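Local coordinates for protein xyloglucan-specific endo-beta-1,4-glucanase BoGH5A (Bacteroides ovatus, PDB 3ZMR) that cleaves the beta-1,4-glucan backbone of xyloglucans endolytically, with retention of the beta configuration, to release xyloglucan oligosaccharides, at residues Q286-V289 / N290-A294; K414-N417 / D418-Y422. One frame throughout, in Å; residues are numbered along the deposited sequence.

Both contacts are mainly i to i+4 pairings within single helices of the family 5 catalytic barrel, their centres about 38 Å apart on opposite sides of the chain's centre. Contact 1 belongs to helix 275-293, between strands 255-258 and 304-307, and is the more buried: Phe288 and Val292 pack toward those strands, while an amide pair, Gln286 with Asn290, marks a partly exposed side. Contact 2 belongs to helix 406-429, between strands 391-396 and 433-436; there a salt bridge, Lys414 with Asp418, occupies the outer side, and Arg416, Tyr419 and Ile420 lie among the buried residues. Among side-chain bonds across the segments, contact 1 has neutral amide and hydroxyl ones, contact 2 an ion pair.

Contact 1: Q286-V289 / N290-A294; sequences QVFV and NTVRA
Near the C-terminal end of helix 275-293, Gln286, Val287, Phe288 and Val289 meet the residues one turn on, Asn290 to Arg293. Backbone bonds are regular, Asn290 N reaching Gln286 O at 2.9 Å. Beside this bond the two amides join: Gln286 NE2 donates to Asn290 OD1 at 3.0 Å, with a bent N-H...O angle of 144°, and approaches from above the carbonyl plane instead of along a lone pair. The Gln286 chain bends at its second torsion, bringing NE2 to Asn290 OD1, with the two amide planes 26° apart. Each amide also has an outside partner, Gln286 OE1 taking the N-H of Leu324 and Asn290 OD1 the hydroxyl of Tyr94.

Val287 O is gripped twice, by Thr291 N at 3.0 Å and Thr291 OG1 at 2.7 Å, from opposite faces of its carbonyl plane. With OG1 turned beside its own backbone N (chi1 -58°), the buried hydroxyl folds back onto the preceding turn. This is one of the outer helices of the (beta/alpha)8 barrel, and Phe288 and Val292 form part of its inward side, packing on Phe257 of strand 255-258 and Leu304 of strand 304-307. Here Val292 CG2 lies 3.6 Å from Phe288 CE1, meeting the ring obliquely, while Trp241 of helix 227-248 also packs against that ring. Further round, Val289 CG1 touches the aliphatic part of Arg293 at CG, 4.1 Å away, the two side chains crossing at a slant; the guanidinium beyond forms a salt bridge with Asp325 and donates to the backbone oxygens of Asn299 and Arg302.

Contact 2: K414-N417 / D418-Y422; sequences KSRN and DYIEY
Lys414 and Asp418 reach each other one turn apart on helix 406-429, the lysine chain passing beside the carboxylate at a slant. It runs out extended and bends only at its last torsion (chi4 -64°), which turns NZ in to Asp418 OD2 at 2.8 Å, on the syn lone pair; Lys414 CG lies 3.6 Å from the same oxygen. The carboxylate stands beside its own backbone N (chi1 -72°), facing back to the lysine. With an alanine at this position the ammonium of Lys414 would probably lose its anionic mate, and the lysine chain would be freer to swing.

The helix joins strands 391-396 and 433-436 in a beta-alpha-beta unit of the TIM barrel, and its other side is buried. Ile420 sends CD1 over one face of the Arg416 guanidinium, 4.3 Å from NH2, and alongside Asn417 OD1, which accepts from Ser458. That guanidinium also donates to the backbone oxygens of Pro398 and Thr399. Arg416 O lies at the edge of the Tyr419 ring, near its plane, and the tyrosine hydroxyl bonds to Asp339 O. Beside the Asn417 O-Glu421 N backbone bond, a water donates to Glu421 OE1 at 2.6 Å and weakly to Asn417 O.

Contact 1: Q286-V289 / N290-A294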
ATOM      1  N   GLN A 286       1.631  -0.346  -9.245  1.00  7.82           N
ATOM      2  CA  GLN A 286       2.656  -0.184 -10.275  1.00  8.82           C
ATOM      3  C   GLN A 286       2.630   1.208 -10.937  1.00  8.48           C
ATOM      4  O   GLN A 286       3.691   1.814 -11.146  1.00  9.44           O
ATOM      5  CB  GLN A 286       2.558  -1.292 -11.334  1.00  8.74           C
ATOM      6  CG  GLN A 286       3.752  -1.234 -12.294  1.00  9.21           C
ATOM      7  CD  GLN A 286       5.031  -1.713 -11.642  1.00  9.79           C
ATOM      8  OE1 GLN A 286       5.160  -2.894 -11.313  1.00 11.77           O
ATOM      9  NE2 GLN A 286       5.961  -0.790 -11.413  1.00 11.89           N
ATOM     10  N   VAL A 287       1.439   1.703 -11.254  1.00  9.38           N
ATOM     11  CA  VAL A 287       1.285   3.045 -11.791  1.00  8.88           C
ATOM     12  C   VAL A 287       1.928   4.076 -10.851  1.00 10.24           C
ATOM     13  O   VAL A 287       2.653   4.980 -11.270  1.00  9.35           O
ATOM     14  CB  VAL A 287      -0.183   3.416 -12.062  1.00 10.94           C
ATOM     15  CG1 VAL A 287      -0.316   4.885 -12.452  1.00 11.73           C
ATOM     16  CG2 VAL A 287      -0.749   2.533 -13.173  1.00 12.05           C
ATOM     17  N   PHE A 288       1.606   3.973  -9.566  1.00 10.30           N
ATOM     18  CA  PHE A 288       2.141   4.887  -8.581  1.00  7.90           C
ATOM     19  C   PHE A 288       3.683   4.840  -8.561  1.00  8.28           C
ATOM     20  O   PHE A 288       4.333   5.858  -8.609  1.00  8.61           O
ATOM     21  CB  PHE A 288       1.542   4.527  -7.221  1.00  8.51           C
ATOM     22  CG  PHE A 288       2.323   5.044  -6.027  1.00  6.92           C
ATOM     23  CD1 PHE A 288       2.466   6.404  -5.749  1.00  6.75           C
ATOM     24  CD2 PHE A 288       2.933   4.133  -5.168  1.00  7.47           C
ATOM     25  CE1 PHE A 288       3.197   6.834  -4.641  1.00  7.92           C
ATOM     26  CE2 PHE A 288       3.632   4.559  -4.058  1.00  7.35           C
ATOM     27  CZ  PHE A 288       3.758   5.899  -3.788  1.00  7.70           C
ATOM     28  N   VAL A 289       4.255   3.652  -8.485  1.00  8.43           N
ATOM     29  CA  VAL A 289       5.718   3.531  -8.451  1.00  9.78           C
ATOM     30  C   VAL A 289       6.343   4.138  -9.736  1.00  8.29           C
ATOM     31  O   VAL A 289       7.289   4.925  -9.667  1.00  8.89           O
ATOM     32  CB  VAL A 289       6.164   2.067  -8.234  1.00 11.15           C
ATOM     33  CG1 VAL A 289       7.666   1.891  -8.430  1.00  9.68           C
ATOM     34  CG2 VAL A 289       5.762   1.626  -6.840  1.00 11.66           C
ATOM     35  N   ASN A 290       5.795   3.757 -10.882  1.00  8.32           N
ATOM     36  CA  ASN A 290       6.264   4.262 -12.176  1.00  9.74           C
ATOM     37  C   ASN A 290       6.307   5.789 -12.193  1.00  9.82           C
ATOM     38  O   ASN A 290       7.266   6.387 -12.626  1.00 10.05           O
ATOM     39  CB  ASN A 290       5.344   3.818 -13.315  1.00 10.98           C
ATOM     40  CG  ASN A 290       5.425   2.350 -13.620  1.00 11.19           C
ATOM     41  OD1 ASN A 290       6.312   1.621 -13.137  1.00 13.11           O
ATOM     42  ND2 ASN A 290       4.478   1.900 -14.462  1.00 13.18           N
ATOM     43  N   THR A 291       5.206   6.393 -11.740  1.00  8.90           N
ATOM     44  CA  THR A 291       5.023   7.834 -11.783  1.00  8.38           C
ATOM     45  C   THR A 291       6.048   8.564 -10.900  1.00  8.25           C
ATOM     46  O   THR A 291       6.676   9.513 -11.326  1.00 10.62           O
ATOM     47  CB  THR A 291       3.571   8.200 -11.352  1.00  9.08           C
ATOM     48  OG1 THR A 291       2.616   7.544 -12.211  1.00 10.36           O
ATOM     49  CG2 THR A 291       3.334   9.718 -11.337  1.00 11.44           C
ATOM     50  N   VAL A 292       6.220   8.077  -9.662  1.00  7.59           N
ATOM     51  CA  VAL A 292       7.171   8.714  -8.754  1.00  7.62           C
ATOM     52  C   VAL A 292       8.593   8.592  -9.310  1.00  8.21           C
ATOM     53  O   VAL A 292       9.339   9.571  -9.373  1.00  9.44           O
ATOM     54  CB  VAL A 292       7.074   8.120  -7.335  1.00  8.91           C
ATOM     55  CG1 VAL A 292       8.172   8.672  -6.424  1.00  9.25           C
ATOM     56  CG2 VAL A 292       5.683   8.391  -6.752  1.00 10.58           C
ATOM     57  N   ARG A 293       8.947   7.379  -9.722  1.00  8.91           N
ATOM     58  CA  ARG A 293      10.330   7.149 -10.207  1.00  7.97           C
ATOM     59  C   ARG A 293      10.644   7.957 -11.483  1.00  8.59           C
ATOM     60  O   ARG A 293      11.772   8.410 -11.661  1.00  9.87           O
ATOM     61  CB  ARG A 293      10.603   5.666 -10.439  1.00  9.09           C
ATOM     62  CG  ARG A 293      10.501   4.784  -9.187  1.00  9.09           C
ATOM     63  CD  ARG A 293      11.410   5.186  -8.021  1.00  9.00           C
ATOM     64  NE  ARG A 293      11.330   4.170  -6.970  1.00  8.62           N
ATOM     65  CZ  ARG A 293      11.386   4.390  -5.655  1.00  7.89           C
ATOM     66  NH1 ARG A 293      11.510   5.629  -5.192  1.00  9.87           N
ATOM     67  NH2 ARG A 293      11.273   3.385  -4.812  1.00 14.77           N
ATOM     68  N   ALA A 294       9.621   8.161 -12.311  1.00  7.49           N
ATOM     69  CA  ALA A 294       9.771   8.887 -13.568  1.00  9.03           C
ATOM     70  C   ALA A 294      10.109  10.383 -13.339  1.00  9.69           C
ATOM     71  O   ALA A 294      10.514  11.099 -14.259  1.00 11.80           O
ATOM     72  CB  ALA A 294       8.540   8.743 -14.449  1.00 14.76           C
TER

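Contact 2: K414-N417 / D418-Y422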
ATOM      1  N   LYS A 414     -10.667  -0.082  29.817  1.00 11.97           N
ATOM      2  CA  LYS A 414      -9.604  -1.063  30.053  1.00 11.65           C
ATOM      3  C   LYS A 414      -9.388  -1.935  28.826  1.00 10.70           C
ATOM      4  O   LYS A 414      -8.242  -2.158  28.409  1.00 11.67           O
ATOM      5  CB  LYS A 414      -9.904  -1.947  31.279  1.00 12.25           C
ATOM      6  CG  LYS A 414      -8.852  -3.034  31.527  1.00 18.37           C
ATOM      7  CD  LYS A 414      -9.120  -3.885  32.765  1.00 31.02           C
ATOM      8  CE  LYS A 414      -7.846  -4.584  33.229  1.00 60.01           C
ATOM      9  NZ  LYS A 414      -7.350  -5.552  32.215  1.00 37.29           N
ATOM     10  N   SER A 415     -10.471  -2.405  28.236  1.00 10.38           N
ATOM     11  CA  SER A 415     -10.427  -3.275  27.071  1.00 11.07           C
ATOM     12  C   SER A 415      -9.697  -2.566  25.930  1.00  9.90           C
ATOM     13  O   SER A 415      -8.915  -3.195  25.222  1.00 10.27           O
ATOM     14  CB  SER A 415     -11.844  -3.612  26.617  1.00 11.06           C
ATOM     15  OG  SER A 415     -12.440  -4.600  27.464  1.00 11.72           O
ATOM     16  N   ARG A 416     -10.018  -1.303  25.690  1.00 11.31           N
ATOM     17  CA  ARG A 416      -9.350  -0.543  24.609  1.00  9.95           C
ATOM     18  C   ARG A 416      -7.852  -0.570  24.825  1.00  8.96           C
ATOM     19  O   ARG A 416      -7.049  -0.800  23.893  1.00  9.29           O
ATOM     20  CB  ARG A 416      -9.771   0.919  24.511  1.00 11.34           C
ATOM     21  CG  ARG A 416     -11.222   1.128  24.173  1.00 12.91           C
ATOM     22  CD  ARG A 416     -11.489   2.621  24.112  1.00  9.86           C
ATOM     23  NE  ARG A 416     -10.843   3.256  22.954  1.00 10.49           N
ATOM     24  CZ  ARG A 416      -9.726   3.984  22.998  1.00 10.53           C
ATOM     25  NH1 ARG A 416      -9.093   4.248  24.138  1.00 10.74           N
ATOM     26  NH2 ARG A 416      -9.232   4.447  21.840  1.00 11.33           N
ATOM     27  N   ASN A 417      -7.420  -0.266  26.036  1.00 12.34           N
ATOM     28  CA  ASN A 417      -5.981  -0.189  26.328  1.00  9.83           C
ATOM     29  C   ASN A 417      -5.279  -1.548  26.310  1.00 10.62           C
ATOM     30  O   ASN A 417      -4.146  -1.668  25.830  1.00 10.71           O
ATOM     31  CB  ASN A 417      -5.750   0.608  27.605  1.00 10.87           C
ATOM     32  CG  ASN A 417      -6.100   2.062  27.416  1.00 11.59           C
ATOM     33  OD1 ASN A 417      -5.961   2.611  26.297  1.00 11.90           O
ATOM     34  ND2 ASN A 417      -6.593   2.693  28.464  1.00 13.46           N
ATOM     35  N   ASP A 418      -5.972  -2.592  26.740  1.00  9.62           N
ATOM     36  CA  ASP A 418      -5.456  -3.971  26.657  1.00 10.79           C
ATOM     37  C   ASP A 418      -5.258  -4.332  25.171  1.00 10.41           C
ATOM     38  O   ASP A 418      -4.244  -4.913  24.775  1.00 10.67           O
ATOM     39  CB  ASP A 418      -6.422  -4.967  27.332  1.00 17.82           C
ATOM     40  CG  ASP A 418      -6.431  -4.854  28.844  1.00 13.35           C
ATOM     41  OD1 ASP A 418      -5.541  -4.170  29.443  1.00 15.84           O
ATOM     42  OD2 ASP A 418      -7.346  -5.479  29.427  1.00 17.41           O
ATOM     43  N   TYR A 419      -6.253  -3.996  24.363  1.00  9.62           N
ATOM     44  CA  TYR A 419      -6.258  -4.288  22.927  1.00 10.72           C
ATOM     45  C   TYR A 419      -5.107  -3.543  22.204  1.00 10.04           C
ATOM     46  O   TYR A 419      -4.342  -4.122  21.445  1.00 10.80           O
ATOM     47  CB  TYR A 419      -7.616  -3.888  22.294  1.00 13.79           C
ATOM     48  CG  TYR A 419      -7.650  -4.038  20.797  1.00  8.83           C
ATOM     49  CD1 TYR A 419      -7.972  -5.245  20.215  1.00  9.13           C
ATOM     50  CD2 TYR A 419      -7.347  -2.969  19.975  1.00 12.72           C
ATOM     51  CE1 TYR A 419      -7.975  -5.415  18.854  1.00 12.77           C
ATOM     52  CE2 TYR A 419      -7.397  -3.104  18.593  1.00 10.24           C
ATOM     53  CZ  TYR A 419      -7.713  -4.327  18.031  1.00  8.77           C
ATOM     54  OH  TYR A 419      -7.691  -4.487  16.644  1.00 10.37           O
ATOM     55  N   ILE A 420      -5.011  -2.261  22.460  1.00  8.68           N
ATOM     56  CA  ILE A 420      -3.972  -1.410  21.906  1.00  9.19           C
ATOM     57  C   ILE A 420      -2.594  -1.948  22.223  1.00  9.52           C
ATOM     58  O   ILE A 420      -1.737  -2.100  21.325  1.00 10.25           O
ATOM     59  CB  ILE A 420      -4.117   0.064  22.388  1.00 12.01           C
ATOM     60  CG1 ILE A 420      -5.343   0.722  21.736  1.00  9.62           C
ATOM     61  CG2 ILE A 420      -2.863   0.872  22.060  1.00 12.81           C
ATOM     62  CD1 ILE A 420      -5.766   2.039  22.357  1.00 10.16           C
ATOM     63  N   GLU A 421      -2.337  -2.234  23.492  1.00 10.02           N
ATOM     64  CA  GLU A 421      -1.050  -2.779  23.903  1.00 10.37           C
ATOM     65  C   GLU A 421      -0.771  -4.086  23.182  1.00 11.43           C
ATOM     66  O   GLU A 421       0.354  -4.319  22.735  1.00 11.70           O
ATOM     67  CB  GLU A 421      -1.035  -3.012  25.412  1.00 12.56           C
ATOM     68  CG  GLU A 421       0.279  -3.569  25.935  1.00 16.18           C
ATOM     69  CD  GLU A 421       0.208  -4.075  27.369  1.00 20.94           C
ATOM     70  OE1 GLU A 421      -0.574  -3.518  28.186  1.00 21.30           O
ATOM     71  OE2 GLU A 421       0.975  -5.016  27.679  1.00 28.73           O
ATOM     72  N   TYR A 422      -1.789  -4.930  23.070  1.00 10.77           N
ATOM     73  CA  TYR A 422      -1.617  -6.276  22.495  1.00 11.27           C
ATOM     74  C   TYR A 422      -1.292  -6.160  20.992  1.00 11.21           C
ATOM     75  O   TYR A 422      -0.370  -6.827  20.469  1.00 11.79           O
ATOM     76  CB  TYR A 422      -2.828  -7.195  22.705  1.00 12.05           C
ATOM     77  CG  TYR A 422      -2.486  -8.638  22.410  1.00 13.55           C
ATOM     78  CD1 TYR A 422      -1.840  -9.425  23.354  1.00 25.92           C
ATOM     79  CD2 TYR A 422      -2.736  -9.183  21.160  1.00 15.35           C
ATOM     80  CE1 TYR A 422      -1.477 -10.720  23.054  1.00 18.68           C
ATOM     81  CE2 TYR A 422      -2.381 -10.471  20.848  1.00 25.00           C
ATOM     82  CZ  TYR A 422      -1.752 -11.239  21.793  1.00 15.19           C
ATOM     83  OH  TYR A 422      -1.393 -12.533  21.482  1.00 27.38           O
TER
HETATM   84  O   HOH W   1      -2.072  -1.391  28.470  1.00 29.40           O